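Local atomic coordinates of probable fimbrial chaperone YadV (Escherichia coli K-12, PDB entry 5GHU), a protein that probably acts as a periplasmic chaperone that folds pilin subunits and helps assemble the fimbriae encoded by its operon. Residues L31-S35 and P57-I62; E85-N91 and R117-R123; F163-E169 and A202-A208; A137-F141 and R152-T157. All blocks are in the same frame, centred on the assembly; numbering follows the deposited sequence.

Contact 1 (L31-S35 and P57-I62); sequences LLVQS and PPVSRI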
# COMPACT_ATOMS: atom_id res chain seq x y z
N LEU A 31 -5.27 6.02 -25.53
CA LEU A 31 -3.93 5.67 -25.05
C LEU A 31 -3.67 4.17 -25.15
O LEU A 31 -4.61 3.38 -25.05
CB LEU A 31 -3.76 6.11 -23.59
CG LEU A 31 -3.64 7.59 -23.20
CD1 LEU A 31 -4.58 8.43 -23.96
CD2 LEU A 31 -3.93 7.79 -21.71
N LEU A 32 -2.42 3.79 -25.39
CA LEU A 32 -1.98 2.41 -25.20
C LEU A 32 -1.66 2.28 -23.73
O LEU A 32 -0.95 3.12 -23.20
CB LEU A 32 -0.75 2.09 -26.05
CG LEU A 32 -1.16 2.33 -27.50
CD1 LEU A 32 0.04 2.21 -28.45
CD2 LEU A 32 -2.27 1.36 -27.86
N VAL A 33 -2.18 1.24 -23.08
CA VAL A 33 -1.98 1.08 -21.65
C VAL A 33 -1.48 -0.31 -21.27
O VAL A 33 -2.08 -1.32 -21.62
CB VAL A 33 -3.30 1.35 -20.92
CG1 VAL A 33 -3.12 1.24 -19.38
CG2 VAL A 33 -3.84 2.71 -21.36
N GLN A 34 -0.38 -0.37 -20.53
CA GLN A 34 0.17 -1.64 -20.07
C GLN A 34 -0.12 -1.81 -18.60
O GLN A 34 0.01 -0.85 -17.84
CB GLN A 34 1.69 -1.69 -20.27
CG GLN A 34 2.11 -1.72 -21.68
CD GLN A 34 3.58 -2.01 -21.77
OE1 GLN A 34 4.38 -1.12 -22.07
NE2 GLN A 34 3.94 -3.26 -21.57
N SER A 35 -0.49 -3.03 -18.22
CA SER A 35 -0.84 -3.37 -16.85
C SER A 35 0.02 -4.56 -16.45
O SER A 35 0.10 -5.53 -17.21
CB SER A 35 -2.33 -3.74 -16.71
OG SER A 35 -3.15 -2.70 -17.19
N PRO A 57 -6.08 -7.91 -19.96
CA PRO A 57 -5.04 -7.91 -20.99
C PRO A 57 -3.82 -7.11 -20.53
O PRO A 57 -3.95 -6.05 -19.91
CB PRO A 57 -5.75 -7.25 -22.18
CG PRO A 57 -6.76 -6.36 -21.55
CD PRO A 57 -7.21 -7.04 -20.31
N PRO A 58 -2.62 -7.59 -20.85
CA PRO A 58 -1.42 -6.88 -20.41
C PRO A 58 -1.23 -5.57 -21.17
O PRO A 58 -0.61 -4.65 -20.64
CB PRO A 58 -0.31 -7.87 -20.72
CG PRO A 58 -0.84 -8.69 -21.82
CD PRO A 58 -2.30 -8.85 -21.52
N VAL A 59 -1.75 -5.50 -22.40
CA VAL A 59 -1.74 -4.27 -23.15
C VAL A 59 -3.11 -4.03 -23.74
O VAL A 59 -3.74 -4.93 -24.29
CB VAL A 59 -0.71 -4.27 -24.30
CG1 VAL A 59 -0.81 -2.97 -25.04
CG2 VAL A 59 0.68 -4.47 -23.74
N SER A 60 -3.63 -2.82 -23.56
CA SER A 60 -4.88 -2.49 -24.20
C SER A 60 -4.87 -1.08 -24.76
O SER A 60 -4.07 -0.24 -24.34
CB SER A 60 -6.05 -2.67 -23.23
OG SER A 60 -5.72 -2.27 -21.93
N ARG A 61 -5.74 -0.84 -25.75
CA ARG A 61 -6.03 0.50 -26.22
C ARG A 61 -7.32 0.97 -25.55
O ARG A 61 -8.37 0.36 -25.74
CB ARG A 61 -6.18 0.52 -27.75
CG ARG A 61 -6.43 1.89 -28.33
CD ARG A 61 -6.16 1.94 -29.85
NE ARG A 61 -6.56 0.72 -30.56
CZ ARG A 61 -5.71 -0.19 -31.03
NH1 ARG A 61 -4.40 -0.03 -30.88
NH2 ARG A 61 -6.17 -1.27 -31.66
N ILE A 62 -7.23 2.06 -24.79
CA ILE A 62 -8.38 2.62 -24.08
C ILE A 62 -8.71 3.98 -24.69
O ILE A 62 -7.92 4.92 -24.59
CB ILE A 62 -8.11 2.80 -22.60
CG1 ILE A 62 -7.50 1.53 -22.00
CG2 ILE A 62 -9.44 3.16 -21.90
CD1 ILE A 62 -7.21 1.60 -20.46
O HOH W 1 -3.66 -3.10 -19.95
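V33 lies against I62 on the inward face of this strand pair, its CG2 3.7 Å from I62 CD1, and L31 sits on the same side; L23 of strand 19-25 and I3 of strand 3-5 close over them. The backbones run antiparallel, with axes 4.7 Å apart at their closest and N-to-C directions 146° apart. L31 and I62 form a hydrogen-bonded pair (L31 N to I62 O 3.0 Å, I62 N to L31 O 2.9 Å), as do V33 and S60 (V33 N to S60 O 2.7 Å, S60 N to V33 O 2.9 Å). Both strands belong to the immunoglobulin-like N-terminal domain of a PapD-type chaperone, where 31-38 runs between 53-62 and 86-95. The face bearing L32, Q34, V59 and R61 is the more exposed one: Q34 CG meets V59 CG2 at 3.7 Å, and L32 CD2 approaches R61 NH1 at 3.9 Å. At the break in strand 53-62 formed by P57 and P58, S35 N still donates to P58 O at 2.9 Å; a cis peptide bond precedes P57. Here a water gathers four partners, donating to V33 O (2.9 Å) and P57 O (3.0 Å) while accepting from S35 OG (2.8 Å) and S60 OG (3.0 Å).

Contact 2 (E85-N91 and R117-R123); sequences ESVFWFN and RIKLFYR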
# COMPACT_ATOMS: atom_id res chain seq x y z
N GLU A 85 0.05 -11.94 5.08
CA GLU A 85 -0.11 -11.27 3.79
C GLU A 85 1.21 -11.13 3.06
O GLU A 85 2.33 -11.11 3.66
CB GLU A 85 -0.65 -9.86 4.01
CG GLU A 85 -2.13 -9.85 4.47
CD GLU A 85 -2.65 -8.42 4.48
OE1 GLU A 85 -1.93 -7.41 4.80
OE2 GLU A 85 -3.84 -8.29 4.13
N SER A 86 1.09 -11.06 1.73
CA SER A 86 2.23 -10.70 0.84
C SER A 86 1.82 -9.49 0.03
O SER A 86 0.69 -9.39 -0.40
CB SER A 86 2.57 -11.84 -0.13
OG SER A 86 3.13 -12.93 0.56
N VAL A 87 2.73 -8.57 -0.23
CA VAL A 87 2.39 -7.38 -0.97
C VAL A 87 3.11 -7.35 -2.32
O VAL A 87 4.28 -7.79 -2.48
CB VAL A 87 2.72 -6.07 -0.17
CG1 VAL A 87 4.27 -5.85 -0.04
CG2 VAL A 87 2.04 -4.85 -0.81
N PHE A 88 2.35 -6.84 -3.30
CA PHE A 88 2.83 -6.64 -4.67
C PHE A 88 2.41 -5.29 -5.16
O PHE A 88 1.62 -4.59 -4.50
CB PHE A 88 2.31 -7.76 -5.61
CG PHE A 88 2.71 -9.11 -5.13
CD1 PHE A 88 1.95 -9.79 -4.19
CD2 PHE A 88 3.87 -9.69 -5.59
CE1 PHE A 88 2.37 -11.02 -3.73
CE2 PHE A 88 4.29 -10.93 -5.10
CZ PHE A 88 3.49 -11.57 -4.16
N TRP A 89 2.98 -4.91 -6.30
CA TRP A 89 2.60 -3.67 -6.95
C TRP A 89 1.90 -3.88 -8.27
O TRP A 89 2.41 -4.55 -9.15
CB TRP A 89 3.84 -2.80 -7.14
CG TRP A 89 4.25 -2.32 -5.79
CD1 TRP A 89 5.01 -2.99 -4.86
CD2 TRP A 89 3.83 -1.11 -5.17
NE1 TRP A 89 5.11 -2.25 -3.72
CE2 TRP A 89 4.40 -1.08 -3.88
CE3 TRP A 89 3.04 -0.04 -5.57
CZ2 TRP A 89 4.23 -0.01 -3.02
CZ3 TRP A 89 2.87 1.01 -4.72
CH2 TRP A 89 3.46 1.02 -3.46
N PHE A 90 0.71 -3.31 -8.37
CA PHE A 90 -0.02 -3.27 -9.63
C PHE A 90 0.35 -2.00 -10.39
O PHE A 90 0.10 -0.90 -9.89
CB PHE A 90 -1.55 -3.33 -9.38
CG PHE A 90 -2.37 -3.25 -10.65
CD1 PHE A 90 -2.23 -4.20 -11.63
CD2 PHE A 90 -3.16 -2.15 -10.91
CE1 PHE A 90 -2.91 -4.14 -12.83
CE2 PHE A 90 -3.86 -2.07 -12.11
CZ PHE A 90 -3.71 -3.07 -13.08
N ASN A 91 0.93 -2.17 -11.58
CA ASN A 91 1.42 -1.07 -12.39
C ASN A 91 0.59 -0.82 -13.60
O ASN A 91 0.20 -1.77 -14.28
CB ASN A 91 2.84 -1.35 -12.90
CG ASN A 91 3.85 -1.50 -11.78
OD1 ASN A 91 4.63 -0.60 -11.54
ND2 ASN A 91 3.86 -2.64 -11.12
N ARG A 117 1.36 3.24 -9.86
CA ARG A 117 1.38 1.94 -9.18
C ARG A 117 0.48 2.02 -7.95
O ARG A 117 0.51 3.04 -7.27
CB ARG A 117 2.78 1.55 -8.70
CG ARG A 117 3.87 1.46 -9.73
CD ARG A 117 5.18 1.03 -9.08
NE ARG A 117 5.33 1.66 -7.77
CZ ARG A 117 6.29 1.34 -6.89
NH1 ARG A 117 7.17 0.39 -7.20
NH2 ARG A 117 6.34 1.95 -5.72
N ILE A 118 -0.24 0.95 -7.63
CA ILE A 118 -0.94 0.80 -6.34
C ILE A 118 -0.61 -0.55 -5.76
O ILE A 118 -0.17 -1.45 -6.46
CB ILE A 118 -2.49 0.90 -6.44
CG1 ILE A 118 -3.07 -0.21 -7.31
CG2 ILE A 118 -2.92 2.28 -6.91
CD1 ILE A 118 -4.60 -0.18 -7.36
N LYS A 119 -0.78 -0.68 -4.45
CA LYS A 119 -0.46 -1.95 -3.77
C LYS A 119 -1.54 -3.00 -3.98
O LYS A 119 -2.75 -2.69 -3.96
CB LYS A 119 -0.32 -1.73 -2.27
CG LYS A 119 0.90 -0.86 -1.94
CD LYS A 119 0.79 -0.43 -0.44
CE LYS A 119 1.78 0.67 -0.02
NZ LYS A 119 1.42 1.22 1.34
N LEU A 120 -1.08 -4.23 -4.14
CA LEU A 120 -1.98 -5.40 -4.09
C LEU A 120 -1.58 -6.23 -2.87
O LEU A 120 -0.41 -6.58 -2.69
CB LEU A 120 -1.87 -6.24 -5.37
CG LEU A 120 -2.75 -7.51 -5.31
CD1 LEU A 120 -3.28 -7.83 -6.74
CD2 LEU A 120 -1.96 -8.70 -4.77
N PHE A 121 -2.54 -6.52 -1.99
CA PHE A 121 -2.23 -7.35 -0.83
C PHE A 121 -2.82 -8.70 -1.06
O PHE A 121 -4.07 -8.83 -1.17
CB PHE A 121 -2.81 -6.73 0.47
CG PHE A 121 -2.23 -5.38 0.80
CD1 PHE A 121 -1.04 -5.30 1.46
CD2 PHE A 121 -2.88 -4.19 0.44
CE1 PHE A 121 -0.48 -4.04 1.79
CE2 PHE A 121 -2.28 -2.91 0.72
CZ PHE A 121 -1.11 -2.85 1.41
N TYR A 122 -1.95 -9.71 -1.12
CA TYR A 122 -2.39 -11.10 -1.20
C TYR A 122 -2.67 -11.60 0.22
O TYR A 122 -1.76 -11.59 1.07
CB TYR A 122 -1.32 -11.95 -1.91
CG TYR A 122 -1.80 -13.38 -2.06
CD1 TYR A 122 -2.62 -13.74 -3.12
CD2 TYR A 122 -1.37 -14.35 -1.17
CE1 TYR A 122 -3.01 -15.08 -3.28
CE2 TYR A 122 -1.73 -15.69 -1.34
CZ TYR A 122 -2.56 -16.02 -2.37
OH TYR A 122 -2.93 -17.37 -2.54
N ARG A 123 -3.93 -12.00 0.49
CA ARG A 123 -4.36 -12.31 1.85
C ARG A 123 -4.82 -13.77 1.91
O ARG A 123 -5.92 -14.10 1.47
CB ARG A 123 -5.50 -11.38 2.28
CG ARG A 123 -5.90 -11.61 3.72
CD ARG A 123 -7.03 -10.65 4.13
NE ARG A 123 -6.39 -9.32 4.17
CZ ARG A 123 -7.08 -8.20 4.05
NH1 ARG A 123 -8.42 -8.23 3.98
NH2 ARG A 123 -6.44 -7.03 4.02
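F88, L120 and Y122 form an apolar patch on the face they share with F90 and I118: F88 CD1 lies 4.1 Å from L120 CD2, and F88 CE1 lies 4.2 Å from Y122 CB. F90 CB meets I118 CG1 at 4.0 Å, and L72 of strand 67-74 packs on F90 and L120. Three antiparallel hydrogen-bonded pairs, S86-Y122, F88-L120 and F90-I118, carry this patch; L120 N to F88 O, at 2.7 Å, is almost linear. These neighbouring strands belong to the immunoglobulin-like N-terminal domain of the PapD family. On the reverse face W89 is sandwiched: K119 CG makes a CH-pi contact 3.7 Å from the centroid of its six-membered ring, while the R117 guanidinium stacks on the opposite side, a cation-pi contact with CZ 4.0 Å from that centroid. At the far end E85 OE2 forms a salt bridge with R123, accepting from NE at 2.8 Å and from NH2 at 2.9 Å. R123 also pairs with D211, and E85 OE1 accepts from Y160 N, tying this edge to the C-terminal domain.

Contact 3 (F163-E169 and A202-A208); sequences FSSGDLE and AKVHFYA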
# COMPACT_ATOMS: atom_id res chain seq x y z
N PHE A 163 0.06 3.64 6.19
CA PHE A 163 -0.39 4.91 6.78
C PHE A 163 -0.54 6.02 5.75
O PHE A 163 0.24 6.11 4.78
CB PHE A 163 0.64 5.44 7.81
CG PHE A 163 0.97 4.46 8.93
CD1 PHE A 163 2.00 3.55 8.76
CD2 PHE A 163 0.23 4.44 10.09
CE1 PHE A 163 2.32 2.62 9.79
CE2 PHE A 163 0.55 3.58 11.16
CZ PHE A 163 1.62 2.66 11.01
N SER A 164 -1.47 6.94 6.03
CA SER A 164 -1.48 8.16 5.23
C SER A 164 -0.67 9.25 5.93
O SER A 164 -0.05 10.05 5.25
CB SER A 164 -2.91 8.59 4.98
OG SER A 164 -3.59 8.84 6.22
N SER A 165 -0.65 9.26 7.26
CA SER A 165 0.12 10.29 8.01
C SER A 165 0.19 9.90 9.48
O SER A 165 -0.56 9.01 9.93
CB SER A 165 -0.53 11.68 7.91
OG SER A 165 -1.80 11.72 8.55
N GLY A 166 1.08 10.57 10.21
CA GLY A 166 1.18 10.32 11.63
C GLY A 166 2.07 11.38 12.21
O GLY A 166 2.81 12.06 11.49
N ASP A 167 1.99 11.55 13.52
CA ASP A 167 2.87 12.52 14.19
C ASP A 167 3.10 12.12 15.64
O ASP A 167 2.36 11.30 16.24
CB ASP A 167 2.24 13.94 14.10
CG ASP A 167 0.77 13.97 14.59
OD1 ASP A 167 0.57 14.01 15.81
OD2 ASP A 167 -0.11 13.99 13.74
N LEU A 168 4.12 12.73 16.21
CA LEU A 168 4.43 12.60 17.62
C LEU A 168 4.16 13.94 18.28
O LEU A 168 4.49 14.96 17.70
CB LEU A 168 5.90 12.22 17.76
CG LEU A 168 6.28 11.96 19.20
CD1 LEU A 168 7.29 10.82 19.19
CD2 LEU A 168 6.89 13.25 19.74
N GLU A 169 3.51 13.93 19.44
CA GLU A 169 3.21 15.17 20.16
C GLU A 169 3.81 15.12 21.54
O GLU A 169 3.73 14.12 22.23
CB GLU A 169 1.70 15.34 20.27
CG GLU A 169 1.17 16.71 20.01
CD GLU A 169 -0.24 16.60 19.48
OE1 GLU A 169 -0.96 15.68 19.93
OE2 GLU A 169 -0.61 17.35 18.59
N ALA A 202 5.45 11.68 25.51
CA ALA A 202 5.07 11.87 24.12
C ALA A 202 3.96 10.91 23.75
O ALA A 202 3.84 9.81 24.32
CB ALA A 202 6.24 11.65 23.23
N LYS A 203 3.17 11.33 22.78
CA LYS A 203 2.11 10.46 22.26
C LYS A 203 2.23 10.38 20.75
O LYS A 203 2.50 11.38 20.08
CB LYS A 203 0.72 11.00 22.62
CG LYS A 203 0.56 11.50 24.03
CD LYS A 203 -0.86 12.01 24.29
CE LYS A 203 -1.01 13.53 24.07
NZ LYS A 203 -1.50 13.93 22.71
N VAL A 204 1.90 9.20 20.20
CA VAL A 204 1.83 9.03 18.76
C VAL A 204 0.39 9.08 18.32
O VAL A 204 -0.49 8.57 19.02
CB VAL A 204 2.46 7.66 18.35
CG1 VAL A 204 2.23 7.34 16.88
CG2 VAL A 204 3.93 7.74 18.64
N HIS A 205 0.14 9.77 17.21
CA HIS A 205 -1.19 9.73 16.60
C HIS A 205 -0.99 9.37 15.12
O HIS A 205 -0.01 9.80 14.51
CB HIS A 205 -1.89 11.10 16.78
CG HIS A 205 -3.30 11.11 16.26
ND1 HIS A 205 -3.61 11.33 14.94
CD2 HIS A 205 -4.48 10.84 16.88
CE1 HIS A 205 -4.92 11.28 14.78
NE2 HIS A 205 -5.47 10.94 15.94
N PHE A 206 -1.92 8.63 14.52
CA PHE A 206 -1.74 8.28 13.11
C PHE A 206 -3.07 8.00 12.46
O PHE A 206 -4.11 7.82 13.12
CB PHE A 206 -0.78 7.04 12.98
CG PHE A 206 -1.28 5.80 13.70
CD1 PHE A 206 -2.30 5.01 13.10
CD2 PHE A 206 -0.78 5.44 14.95
CE1 PHE A 206 -2.77 3.91 13.76
CE2 PHE A 206 -1.25 4.29 15.60
CZ PHE A 206 -2.25 3.54 14.97
N TYR A 207 -3.02 8.01 11.13
CA TYR A 207 -4.10 7.49 10.31
C TYR A 207 -3.55 6.40 9.43
O TYR A 207 -2.73 6.64 8.53
CB TYR A 207 -4.70 8.59 9.44
CG TYR A 207 -5.36 9.71 10.28
CD1 TYR A 207 -6.64 9.55 10.78
CD2 TYR A 207 -4.67 10.87 10.56
CE1 TYR A 207 -7.27 10.56 11.52
CE2 TYR A 207 -5.28 11.87 11.30
CZ TYR A 207 -6.57 11.69 11.78
OH TYR A 207 -7.22 12.71 12.53
N ALA A 208 -3.95 5.18 9.75
CA ALA A 208 -3.64 4.06 8.87
C ALA A 208 -4.70 3.94 7.79
O ALA A 208 -5.64 4.73 7.74
CB ALA A 208 -3.54 2.77 9.71
O HOH W 2 -5.72 7.12 6.26
O HOH W 3 -1.79 11.88 12.86
O HOH W 4 0.52 12.90 18.34
O HOH W 5 -1.72 13.23 19.80
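Most main-chain groups facing one another across this antiparallel pair are satisfied by regular sheet bonds. D167 N donates to H205 O (2.8 Å) and H205 N to D167 O (2.9 Å); E169 N gives to K203 O (2.8 Å) and K203 N returns to E169 O (2.9 Å). Farther along, Y207 N bonds S165 O at 2.9 Å, but Y207 O accepts a hydrogen bond from S164 N at 2.8 Å. S164 and S165 thus both face Y207: a classic beta bulge, which shifts the register where the chain turns a corner. Water serves the polar face. One molecule bridges S164 OG (2.7 Å) and A208 O (2.8 Å); a second joins H205 ND1 (2.8 Å) to D167 OD2 (2.8 Å). E169 OE1 and K203 NZ form a salt bridge whose hydrogen bond, at 3.3 Å, is weak, with a water 2.6 Å from E169 OE1. Stronger partners lie outside: R174 pairs with E169 OE2, and E217 with H205 NE2. Beyond the corner, the edge of F163 turns to the face of F206 in an offset edge-to-face pair, centroids 5.5 Å apart; on the buried face L168 CD2 packs on A202 CB at 3.9 Å. The chemistry implies a two-sided sheet in the immunoglobulin-like C-terminal domain: charges and waters occupy its solvent side, while F206, V204 and L168 on the other meet W140 and W142 of the facing sheet.

Contact 4 (A137-F141 and R152-T157); sequences ALKWF and RVTNPT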
# COMPACT_ATOMS: atom_id res chain seq x y z
N ALA A 137 -2.83 -2.85 17.02
CA ALA A 137 -1.92 -3.83 17.60
C ALA A 137 -0.46 -3.45 17.54
O ALA A 137 0.35 -4.05 18.26
CB ALA A 137 -2.11 -5.18 16.92
N LEU A 138 -0.13 -2.48 16.71
CA LEU A 138 1.29 -2.03 16.63
C LEU A 138 1.79 -1.53 17.97
O LEU A 138 1.05 -0.85 18.74
CB LEU A 138 1.48 -0.91 15.59
CG LEU A 138 1.02 -1.28 14.16
CD1 LEU A 138 1.21 -0.04 13.21
CD2 LEU A 138 1.84 -2.51 13.63
N LYS A 139 3.05 -1.87 18.26
CA LYS A 139 3.70 -1.33 19.46
C LYS A 139 4.76 -0.32 19.05
O LYS A 139 5.57 -0.55 18.15
CB LYS A 139 4.35 -2.46 20.27
CG LYS A 139 3.35 -3.55 20.65
CD LYS A 139 2.27 -2.92 21.48
CE LYS A 139 1.33 -3.96 22.08
NZ LYS A 139 -0.00 -3.35 22.43
N TRP A 140 4.76 0.80 19.77
CA TRP A 140 5.65 1.90 19.45
C TRP A 140 6.65 2.18 20.53
O TRP A 140 6.34 2.15 21.73
CB TRP A 140 4.80 3.19 19.26
CG TRP A 140 3.74 3.08 18.19
CD1 TRP A 140 2.52 2.41 18.27
CD2 TRP A 140 3.80 3.65 16.88
NE1 TRP A 140 1.86 2.55 17.08
CE2 TRP A 140 2.59 3.31 16.21
CE3 TRP A 140 4.75 4.47 16.21
CZ2 TRP A 140 2.33 3.66 14.91
CZ3 TRP A 140 4.48 4.86 14.89
CH2 TRP A 140 3.27 4.48 14.26
N PHE A 141 7.89 2.45 20.12
CA PHE A 141 9.02 2.71 21.03
C PHE A 141 9.91 3.82 20.53
O PHE A 141 10.08 3.98 19.32
CB PHE A 141 9.92 1.44 21.15
CG PHE A 141 9.16 0.23 21.55
CD1 PHE A 141 8.49 -0.55 20.60
CD2 PHE A 141 9.05 -0.09 22.88
CE1 PHE A 141 7.79 -1.64 20.97
CE2 PHE A 141 8.39 -1.23 23.26
CZ PHE A 141 7.74 -1.99 22.31
N ARG A 152 10.78 3.10 16.85
CA ARG A 152 10.77 1.71 16.38
C ARG A 152 9.36 1.16 16.57
O ARG A 152 8.74 1.33 17.65
CB ARG A 152 11.78 0.88 17.15
CG ARG A 152 11.83 -0.62 16.74
CD ARG A 152 10.96 -1.53 17.61
NE ARG A 152 11.50 -1.63 18.97
CZ ARG A 152 11.10 -2.54 19.87
NH1 ARG A 152 10.17 -3.46 19.55
NH2 ARG A 152 11.67 -2.56 21.09
N VAL A 153 8.83 0.56 15.53
CA VAL A 153 7.44 0.13 15.51
C VAL A 153 7.44 -1.38 15.24
O VAL A 153 8.17 -1.85 14.37
CB VAL A 153 6.64 0.85 14.43
CG1 VAL A 153 5.10 0.59 14.59
CG2 VAL A 153 6.90 2.37 14.51
N THR A 154 6.65 -2.11 16.03
CA THR A 154 6.62 -3.59 15.91
C THR A 154 5.21 -4.01 15.56
O THR A 154 4.27 -3.61 16.24
CB THR A 154 7.04 -4.20 17.22
OG1 THR A 154 8.44 -3.94 17.42
CG2 THR A 154 6.87 -5.72 17.22
N ASN A 155 5.10 -4.83 14.52
CA ASN A 155 3.80 -5.36 14.04
C ASN A 155 3.70 -6.83 14.40
O ASN A 155 4.40 -7.63 13.77
CB ASN A 155 3.74 -5.18 12.54
CG ASN A 155 2.41 -5.67 11.94
OD1 ASN A 155 1.54 -6.17 12.62
ND2 ASN A 155 2.28 -5.43 10.65
N PRO A 156 2.90 -7.17 15.38
CA PRO A 156 2.77 -8.57 15.83
C PRO A 156 1.72 -9.36 15.04
O PRO A 156 1.44 -10.52 15.43
CB PRO A 156 2.32 -8.42 17.29
CG PRO A 156 1.42 -7.18 17.23
CD PRO A 156 2.07 -6.22 16.21
N THR A 157 1.20 -8.76 13.98
CA THR A 157 0.03 -9.37 13.28
C THR A 157 0.47 -9.97 11.92
O THR A 157 1.55 -9.61 11.36
CB THR A 157 -1.10 -8.35 12.98
OG1 THR A 157 -0.76 -7.56 11.84
CG2 THR A 157 -1.36 -7.44 14.16
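Four backbone hydrogen bonds zip up this beta hairpin of the immunoglobulin-like C-terminal domain. R152 N donates to F141 O at 2.7 Å and F141 N to R152 O at 2.8 Å, while T154 N reaches K139 O at 2.8 Å and K139 N reaches T154 O at 2.9 Å. On the K139, F141 and T154 face, the R152 guanidinium lies flat on F141, its CZ 3.8 Å from the ring centroid in a cation-pi stack. R152 NH1 is held there by T154 OG1 at 2.8 Å, and that hydroxyl also bonds D187 of strand 186-191. At N155-T157, N155 OD1 accepts from T157 N at 2.9 Å, an Asx turn, and from T157 OG1 at 2.8 Å. The opposite face is apolar and turns to the domain interior, where F163 and F206 touch it. L138 CB contacts V153 CG1 at 4.0 Å; that same V153 CG1 makes a CH-pi contact almost squarely over W140, 3.9 Å from the centroid of its six-membered ring and 7° off the ring normal.

Overall arrangement
Antiparallel pairing is common to all four contacts; what differs is what lies on each face. Contacts 1 and 2 belong to one sheet of the N-terminal domain, through the neighbouring strands 31-38 and 86-95, and touch where S35 CB meets F90 CZ at 3.9 Å. Contact 1 is peripheral, about 23 Å between its centre and the chain's, and has four exposed residues, whereas contact 2, its centre about 7 Å from that of the chain, has none and adds a salt bridge and a hydrogen bond toward the C-terminal domain. Contacts 3 and 4 occupy opposing sheets of that domain, meeting through F163, F206, V204, L138 and W140. Their outer faces diverge: water-bridged charges in contact 3, an arginine-aromatic stack in contact 4, recalling contact 2.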